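PDB 3LY0: dipeptidase AC. Metallo peptidase. MEROPS family M19 from Rhodobacter sphaeroides, which probably hydrolyses dipeptides at a two-zinc centre, which here holds a phosphinate mimic of the dipeptide L-Ala-D-Ala. Local coordinates for residues L21-P24 / A25-E28; V116-T119 / A120-R124; V198-C201 / N202-K205; M339-C343 / H344-Y348. All coordinates share one frame; numbering follows the deposited sequence.

Interaction 1: residues L21-P24 / A25-E28; sequences LRNP and ANRE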
# COMPACT_ATOMS: atom_id res chain seq x y z
N LEU A 21 -14.10 -5.48 8.17
CA LEU A 21 -15.13 -4.44 8.15
C LEU A 21 -16.42 -4.99 7.55
O LEU A 21 -17.51 -4.70 8.04
CB LEU A 21 -14.67 -3.22 7.34
CG LEU A 21 -15.64 -2.02 7.35
CD1 LEU A 21 -15.70 -1.37 8.72
CD2 LEU A 21 -15.27 -1.00 6.27
N ARG A 22 -16.27 -5.78 6.49
CA ARG A 22 -17.43 -6.25 5.73
C ARG A 22 -18.15 -7.44 6.36
O ARG A 22 -19.31 -7.69 6.05
CB ARG A 22 -17.03 -6.56 4.28
CG ARG A 22 -16.75 -5.28 3.49
CD ARG A 22 -16.16 -5.54 2.13
NE ARG A 22 -16.24 -4.34 1.30
CZ ARG A 22 -15.84 -4.25 0.04
NH1 ARG A 22 -15.33 -5.31 -0.57
NH2 ARG A 22 -15.97 -3.11 -0.62
N ASN A 23 -17.47 -8.16 7.25
CA ASN A 23 -18.10 -9.30 7.93
C ASN A 23 -17.55 -9.47 9.34
O ASN A 23 -16.89 -10.46 9.65
CB ASN A 23 -17.91 -10.59 7.12
CG ASN A 23 -18.77 -11.74 7.64
OD1 ASN A 23 -19.46 -11.63 8.65
ND2 ASN A 23 -18.73 -12.87 6.93
N PRO A 24 -17.80 -8.47 10.21
CA PRO A 24 -17.20 -8.51 11.54
C PRO A 24 -17.65 -9.71 12.37
O PRO A 24 -16.90 -10.21 13.21
CB PRO A 24 -17.67 -7.19 12.18
CG PRO A 24 -18.88 -6.79 11.39
CD PRO A 24 -18.62 -7.27 10.00
N ALA A 25 -18.87 -10.18 12.13
CA ALA A 25 -19.41 -11.30 12.88
C ALA A 25 -18.59 -12.57 12.67
O ALA A 25 -18.52 -13.42 13.56
CB ALA A 25 -20.87 -11.55 12.50
N ASN A 26 -17.97 -12.69 11.50
CA ASN A 26 -17.19 -13.89 11.20
C ASN A 26 -15.68 -13.69 11.33
O ASN A 26 -14.89 -14.49 10.82
CB ASN A 26 -17.55 -14.41 9.81
CG ASN A 26 -17.23 -15.89 9.66
OD1 ASN A 26 -17.37 -16.67 10.60
ND2 ASN A 26 -16.79 -16.27 8.47
N ARG A 27 -15.26 -12.63 12.02
CA ARG A 27 -13.84 -12.29 12.05
C ARG A 27 -12.92 -13.36 12.63
O ARG A 27 -11.81 -13.54 12.14
CB ARG A 27 -13.61 -10.94 12.71
CG ARG A 27 -13.79 -10.92 14.20
CD ARG A 27 -13.53 -9.51 14.70
NE ARG A 27 -13.80 -9.34 16.11
CZ ARG A 27 -13.61 -8.20 16.75
NH1 ARG A 27 -13.13 -7.15 16.08
NH2 ARG A 27 -13.89 -8.09 18.04
N GLU A 28 -13.36 -14.07 13.67
CA GLU A 28 -12.52 -15.11 14.26
C GLU A 28 -12.10 -16.14 13.20
O GLU A 28 -10.92 -16.51 13.09
CB GLU A 28 -13.25 -15.80 15.41
CG GLU A 28 -12.39 -16.81 16.14
CD GLU A 28 -13.10 -17.45 17.32
OE1 GLU A 28 -14.30 -17.18 17.51
OE2 GLU A 28 -12.44 -18.22 18.05
O HOH W 1 -20.99 -9.53 10.05

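Interaction 2: residues V116-T119 / A120-R124; sequences VCRT and AAEVR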
# COMPACT_ATOMS: atom_id res chain seq x y z
N VAL A 116 1.11 -5.73 16.34
CA VAL A 116 1.08 -4.38 15.80
C VAL A 116 2.34 -3.66 16.28
O VAL A 116 2.55 -3.50 17.48
CB VAL A 116 -0.18 -3.62 16.22
CG1 VAL A 116 -0.13 -2.18 15.73
CG2 VAL A 116 -1.41 -4.32 15.68
N CYS A 117 3.20 -3.29 15.34
CA CYS A 117 4.49 -2.69 15.68
C CYS A 117 4.47 -1.17 15.55
O CYS A 117 3.86 -0.62 14.63
CB CYS A 117 5.59 -3.25 14.80
SG CYS A 117 5.93 -5.02 15.02
N ARG A 118 5.18 -0.52 16.46
CA ARG A 118 5.20 0.94 16.52
C ARG A 118 6.60 1.50 16.30
O ARG A 118 6.77 2.71 16.14
CB ARG A 118 4.63 1.41 17.87
CG ARG A 118 3.15 1.08 18.02
CD ARG A 118 2.63 1.27 19.45
NE ARG A 118 1.17 1.20 19.47
CZ ARG A 118 0.46 0.07 19.50
NH1 ARG A 118 1.07 -1.10 19.53
NH2 ARG A 118 -0.87 0.13 19.50
N THR A 119 7.60 0.61 16.27
CA THR A 119 9.00 1.01 16.05
C THR A 119 9.69 0.04 15.09
O THR A 119 9.25 -1.10 14.93
CB THR A 119 9.81 1.00 17.36
OG1 THR A 119 10.05 -0.36 17.75
CG2 THR A 119 9.06 1.72 18.48
N ALA A 120 10.79 0.47 14.47
CA ALA A 120 11.52 -0.39 13.55
C ALA A 120 12.16 -1.56 14.31
O ALA A 120 12.25 -2.67 13.79
CB ALA A 120 12.58 0.40 12.80
N ALA A 121 12.57 -1.30 15.55
CA ALA A 121 13.15 -2.36 16.37
C ALA A 121 12.13 -3.47 16.61
O ALA A 121 12.48 -4.65 16.57
CB ALA A 121 13.65 -1.79 17.70
N GLU A 122 10.87 -3.10 16.83
CA GLU A 122 9.84 -4.11 17.02
C GLU A 122 9.63 -4.93 15.75
O GLU A 122 9.48 -6.15 15.80
CB GLU A 122 8.53 -3.47 17.47
CG GLU A 122 8.56 -2.97 18.92
CD GLU A 122 7.30 -2.21 19.34
OE1 GLU A 122 6.39 -1.99 18.51
OE2 GLU A 122 7.22 -1.83 20.52
N VAL A 123 9.61 -4.25 14.61
CA VAL A 123 9.48 -4.96 13.35
C VAL A 123 10.61 -5.98 13.16
O VAL A 123 10.36 -7.13 12.80
CB VAL A 123 9.43 -3.99 12.17
CG1 VAL A 123 9.48 -4.75 10.85
CG2 VAL A 123 8.18 -3.11 12.25
N ARG A 124 11.84 -5.55 13.39
CA ARG A 124 12.98 -6.45 13.22
C ARG A 124 12.96 -7.61 14.22
O ARG A 124 13.36 -8.72 13.88
CB ARG A 124 14.30 -5.69 13.32
CG ARG A 124 14.61 -4.78 12.13
CD ARG A 124 16.07 -4.39 12.16
NE ARG A 124 16.45 -3.40 11.16
CZ ARG A 124 16.81 -3.70 9.92
NH1 ARG A 124 17.16 -2.73 9.09
NH2 ARG A 124 16.81 -4.96 9.50
O HOH W 2 3.81 -1.94 19.56

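Interaction 3: residues V198-C201 / N202-K205; sequences VAEC and NRLK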
# COMPACT_ATOMS: atom_id res chain seq x y z
N VAL A 198 1.57 17.45 6.15
CA VAL A 198 2.93 17.00 5.87
C VAL A 198 3.88 17.39 7.00
O VAL A 198 4.65 16.57 7.48
CB VAL A 198 3.45 17.57 4.52
CG1 VAL A 198 4.94 17.31 4.36
CG2 VAL A 198 2.66 16.98 3.37
N ALA A 199 3.81 18.64 7.42
CA ALA A 199 4.69 19.13 8.47
C ALA A 199 4.49 18.36 9.78
O ALA A 199 5.46 18.02 10.45
CB ALA A 199 4.48 20.63 8.68
N GLU A 200 3.23 18.09 10.12
CA GLU A 200 2.92 17.43 11.38
C GLU A 200 3.30 15.95 11.34
O GLU A 200 3.79 15.41 12.33
CB GLU A 200 1.45 17.59 11.74
CG GLU A 200 1.16 17.35 13.21
CD GLU A 200 1.83 18.38 14.09
OE1 GLU A 200 2.17 18.06 15.24
OE2 GLU A 200 2.03 19.52 13.61
N CYS A 201 3.11 15.32 10.19
CA CYS A 201 3.56 13.93 10.05
C CYS A 201 5.08 13.84 10.18
O CYS A 201 5.60 12.92 10.82
CB CYS A 201 3.09 13.29 8.74
SG CYS A 201 1.34 12.86 8.72
N ASN A 202 5.79 14.78 9.56
CA ASN A 202 7.24 14.82 9.73
C ASN A 202 7.63 14.96 11.20
O ASN A 202 8.54 14.29 11.68
CB ASN A 202 7.85 16.00 8.96
CG ASN A 202 7.94 15.77 7.45
OD1 ASN A 202 8.24 16.71 6.71
ND2 ASN A 202 7.71 14.54 6.98
N ARG A 203 6.95 15.84 11.92
CA ARG A 203 7.28 16.06 13.33
C ARG A 203 6.99 14.83 14.17
O ARG A 203 7.78 14.46 15.04
CB ARG A 203 6.52 17.27 13.87
CG ARG A 203 7.17 17.87 15.11
CD ARG A 203 6.38 19.05 15.65
NE ARG A 203 5.05 18.63 16.10
CZ ARG A 203 4.83 17.98 17.24
NH1 ARG A 203 3.59 17.63 17.57
NH2 ARG A 203 5.84 17.66 18.04
N LEU A 204 5.86 14.18 13.91
CA LEU A 204 5.47 12.98 14.63
C LEU A 204 6.17 11.72 14.14
O LEU A 204 6.02 10.65 14.74
CB LEU A 204 3.96 12.78 14.54
CG LEU A 204 3.13 13.82 15.29
CD1 LEU A 204 1.64 13.63 15.01
CD2 LEU A 204 3.41 13.75 16.79
N LYS A 205 6.94 11.84 13.06
CA LYS A 205 7.62 10.70 12.43
C LYS A 205 6.61 9.65 11.97
O LYS A 205 6.80 8.44 12.17
CB LYS A 205 8.65 10.09 13.39
CG LYS A 205 9.66 11.09 13.92
CD LYS A 205 10.49 11.66 12.79
CE LYS A 205 11.44 12.75 13.29
NZ LYS A 205 10.74 14.04 13.59

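Interaction 4: residues M339-C343 / H344-Y348; sequences MRKLC and HENWY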
# COMPACT_ATOMS: atom_id res chain seq x y z
N MET A 339 17.54 -10.31 -3.67
CA MET A 339 16.27 -10.90 -3.24
C MET A 339 15.92 -10.51 -1.80
O MET A 339 14.77 -10.19 -1.49
CB MET A 339 16.29 -12.42 -3.37
CG MET A 339 16.34 -12.93 -4.80
SD MET A 339 14.83 -12.61 -5.76
CE MET A 339 13.58 -13.40 -4.74
N ARG A 340 16.89 -10.54 -0.89
CA ARG A 340 16.62 -10.18 0.50
C ARG A 340 16.21 -8.71 0.63
O ARG A 340 15.31 -8.36 1.40
CB ARG A 340 17.81 -10.50 1.40
CG ARG A 340 18.02 -12.00 1.55
CD ARG A 340 19.03 -12.32 2.65
NE ARG A 340 20.38 -11.90 2.29
CZ ARG A 340 21.23 -12.65 1.60
NH1 ARG A 340 20.87 -13.86 1.18
NH2 ARG A 340 22.44 -12.20 1.33
N LYS A 341 16.88 -7.85 -0.14
CA LYS A 341 16.52 -6.43 -0.17
C LYS A 341 15.08 -6.23 -0.64
O LYS A 341 14.31 -5.51 0.01
CB LYS A 341 17.48 -5.65 -1.08
CG LYS A 341 18.88 -5.48 -0.52
CD LYS A 341 19.74 -4.75 -1.52
CE LYS A 341 21.16 -4.54 -1.00
NZ LYS A 341 21.92 -3.66 -1.92
N LEU A 342 14.73 -6.85 -1.76
CA LEU A 342 13.41 -6.68 -2.36
C LEU A 342 12.32 -7.30 -1.48
O LEU A 342 11.19 -6.81 -1.45
CB LEU A 342 13.37 -7.33 -3.74
CG LEU A 342 14.33 -6.73 -4.76
CD1 LEU A 342 14.29 -7.54 -6.04
CD2 LEU A 342 13.97 -5.27 -5.06
N CYS A 343 12.66 -8.37 -0.77
CA CYS A 343 11.67 -9.08 0.02
C CYS A 343 11.36 -8.43 1.37
O CYS A 343 10.21 -8.43 1.80
CB CYS A 343 12.06 -10.55 0.20
SG CYS A 343 11.84 -11.55 -1.30
N HIS A 344 12.38 -7.90 2.04
CA HIS A 344 12.13 -7.23 3.32
C HIS A 344 13.17 -6.20 3.76
O HIS A 344 12.81 -5.26 4.47
CB HIS A 344 11.95 -8.26 4.44
CG HIS A 344 13.15 -9.14 4.66
ND1 HIS A 344 13.21 -10.43 4.19
CD2 HIS A 344 14.32 -8.92 5.30
CE1 HIS A 344 14.37 -10.97 4.53
NE2 HIS A 344 15.07 -10.07 5.20
N GLU A 345 14.44 -6.37 3.41
CA GLU A 345 15.46 -5.50 4.00
C GLU A 345 15.25 -4.03 3.64
O GLU A 345 15.47 -3.15 4.47
CB GLU A 345 16.88 -5.94 3.62
CG GLU A 345 17.27 -7.32 4.16
CD GLU A 345 18.67 -7.72 3.76
OE1 GLU A 345 19.29 -7.02 2.93
OE2 GLU A 345 19.15 -8.77 4.24
N ASN A 346 14.82 -3.77 2.42
CA ASN A 346 14.61 -2.39 2.00
C ASN A 346 13.52 -1.69 2.81
O ASN A 346 13.69 -0.54 3.21
CB ASN A 346 14.32 -2.30 0.49
CG ASN A 346 15.54 -2.60 -0.36
OD1 ASN A 346 16.66 -2.64 0.15
ND2 ASN A 346 15.34 -2.80 -1.65
N TRP A 347 12.39 -2.36 3.04
CA TRP A 347 11.37 -1.77 3.90
C TRP A 347 11.92 -1.48 5.29
O TRP A 347 11.65 -0.42 5.85
CB TRP A 347 10.12 -2.64 4.03
CG TRP A 347 9.13 -2.37 2.94
CD1 TRP A 347 8.66 -3.26 2.01
CD2 TRP A 347 8.51 -1.11 2.63
NE1 TRP A 347 7.78 -2.64 1.17
CE2 TRP A 347 7.66 -1.32 1.52
CE3 TRP A 347 8.58 0.17 3.20
CZ2 TRP A 347 6.89 -0.30 0.96
CZ3 TRP A 347 7.81 1.19 2.64
CH2 TRP A 347 6.98 0.94 1.53
N TYR A 348 12.67 -2.43 5.85
CA TYR A 348 13.17 -2.22 7.21
C TYR A 348 14.10 -1.01 7.28
O TYR A 348 14.03 -0.23 8.23
CB TYR A 348 13.85 -3.48 7.77
CG TYR A 348 12.97 -4.71 7.87
CD1 TYR A 348 11.59 -4.62 7.81
CD2 TYR A 348 13.54 -5.96 8.04
CE1 TYR A 348 10.79 -5.76 7.90
CE2 TYR A 348 12.76 -7.11 8.13
CZ TYR A 348 11.38 -7.00 8.06
OH TYR A 348 10.60 -8.12 8.15
O HOH W 3 11.79 -4.66 1.22

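Interaction 1: residues L21-P24 / A25-E28
Asn23 meets Asn26 through both its backbone and its amide. The carbonyl oxygen Asn23 O accepts from Asn26 N at 3.1 Å, while the side-chain oxygen Asn23 OD1 makes only a weak bond of 3.4 Å to the same Asn26 N. CG anti to the backbone N (chi1 -168°) turns the Asn23 amide toward Asn26, the two amide planes 34° apart, and Asn23 ND2 lies 3.5 Å from Asn26 CB. A water links Asn23 OD1 to Ala25 N, donating to the first and accepting from the second; it gives the Ala25 N-H an acceptor, Asn23 O being badly angled for it. Asparagine suits this place because a short amide can fold back on the N-H groups that follow it. Pro24 comes next and begins a single 3-10 turn, Pro24-Ala25, which joins helix 16-22 to helix 27-32. Proline fits the first position of the turn, where no N-H need be donated, and its ring holds phi near -63°. Its carbonyl Pro24 O receives Arg27 N at 3.2 Å, and the Arg27 CG methylene lies 3.3 Å from this same Pro24 O. From there the extended Arg27 chain runs to helix 89-109, where NH1 bonds His102 ND1 and the guanidinium makes a cation-pi contact with Trp105. Pro24 itself packs on His102.

Interaction 2: residues V116-T119 / A120-R124
At Thr119 the chain turns from the loop after strand 114-116 into helix 120-129, and the first i to i+4 bond, Val123 N to Thr119 O at 3.2 Å, closes the opening turn. The Thr119 side chain caps it. OG1 sits between the backbone N and the carbonyl carbon (chi1 73°), from where it accepts from Glu122 N at 3.0 Å, supplying an acceptor at a helix start, where no preceding turn can provide one. Threonine suits an N-cap because its hydroxyl hangs on a short branch close to the backbone. Glu122 answers in the other direction: its extended chain passes Thr119 at about a right angle, CG 3.2 Å from OG1 of Thr119, and carries OE1 back to the loop. There OE1 takes the N-H of Arg118 in a nearly straight bond, Arg118 N to Glu122 OE1 at 2.8 Å. A water beside OE1 also reaches Val116 O and the in-plane edge of the Arg118 guanidinium at NH1, whose neighbour NH2 bonds Leu157 O. On the buried side, Cys117 CB rests 3.6 Å from Val123 CG2, two compact apolar groups that fit between loop and helix. A carboxylate near a helix N-terminus probably gains from the helix dipole. The exchange of bonds resembles a capping box, with one difference: the glutamate three residues after the N-cap returns to the N-H of the residue before the cap, Arg118, at this strand-to-helix junction of a TIM-barrel-type fold.

Interaction 3: residues V198-C201 / N202-K205
Val198 and Asn202 lie side by side on the buried flank of helix 192-204, one turn apart, with Val198 O receiving Asn202 N at 3.0 Å. The Asn202 amide leans over that carbonyl, CG being 3.4 Å from Val198 O, and both ends of the amide are satisfied by the chain just after helix 215-224: OD1 by Asp226 N and ND2 by Ser225 OG. The outer flank faces solvent, and a salt bridge takes the place of close packing there. Glu200 bends at chi2 (64°) and Arg203 at chi3, which brings the guanidinium side-on to a single carboxylate oxygen. Arg203 NH1 reaches Glu200 OE1 at 2.8 Å and Arg203 NE reaches it at 3.1 Å, the oxygen lying near the guanidinium plane while the two planes are 59° apart. Long charged chains suit this side, where Arg203 is exposed and Glu200 partly so. Lys205, with positive phi, is the C-prime residue of a Schellman motif, and its NZ curls back to Asn202 O at 2.9 Å. Around the helix end, Glu200, Arg203 and Leu204 touch His152 of helix 149-157, Val198 packs on Val221 and Leu224 of helix 215-224, and Cys201 and Asn202 lean on Leu208 of strand 207-208.

Interaction 4: residues M339-C343 / H344-Y348
Arg340 O is gripped twice, by His344 N at 3.0 Å and by Glu345 N, also at 3.0 Å, which come from opposite faces of its carbonyl plane. The bond from Glu345, i to i+5, marks a wider pi-type turn, and Asn346 N repeats it to Lys341 O at 3.0 Å, in plane and on a lone pair. At the wider turn His344 departs from helical phi (-157°). Its CG stands between the backbone N and the carbonyl carbon (chi1 61°), which sets the imidazole above the same oxygen: Arg340 O lies 3.9 Å above the ring plane, over the ring centre. Histidine suits the place, since its face can lie over the carbonyl oxygen while ND1 donates to Pro8 O. Glu345 extends beside Arg340, pointing the same way. OE2 lies 3.6 Å from Arg340 CB, and its ion pair with Arg340 NE is long at 3.9 Å, reached at the guanidinium edge. Lys341, extended beyond CG, sends NZ off to Asp299, while its CB and CG lie against the Asn346 amide, Lys341 CB 3.4 Å from Asn346 OD1. The other end of that amide, ND2, donates to Val301 O and Glu298 O, so a short amide ties the helix to the start of strand 301-303. A water joins Lys341 O to Trp347 N. Helix 336-354 packs on helix 322-332 through Met339 and Leu342, on helix 120-129 through Tyr348, and on Met260 of strand 260-263 through Asn346 and Trp347.

The four contacts follow one another along a single chain, all within the one M19 peptidase fold, and each lies away from the zinc and inhibitor sites. Interaction 1 stands apart as a surface link between helices 16-22 and 27-32, its centre about 26 to 33 Å from the other centres. Interaction 2 and interaction 4 have centres about 15 Å apart and touch: Val123 CG1 of helix 120-129 packs at 3.4 Å against Tyr348 CE1 of helix 336-354, so the last helix packs on one from the first half of the chain. Interaction 3 is about 19 Å from interaction 2 between centres, without contact. Interactions 2, 3 and 4 mark a helix start, end and bend round the barrel strands.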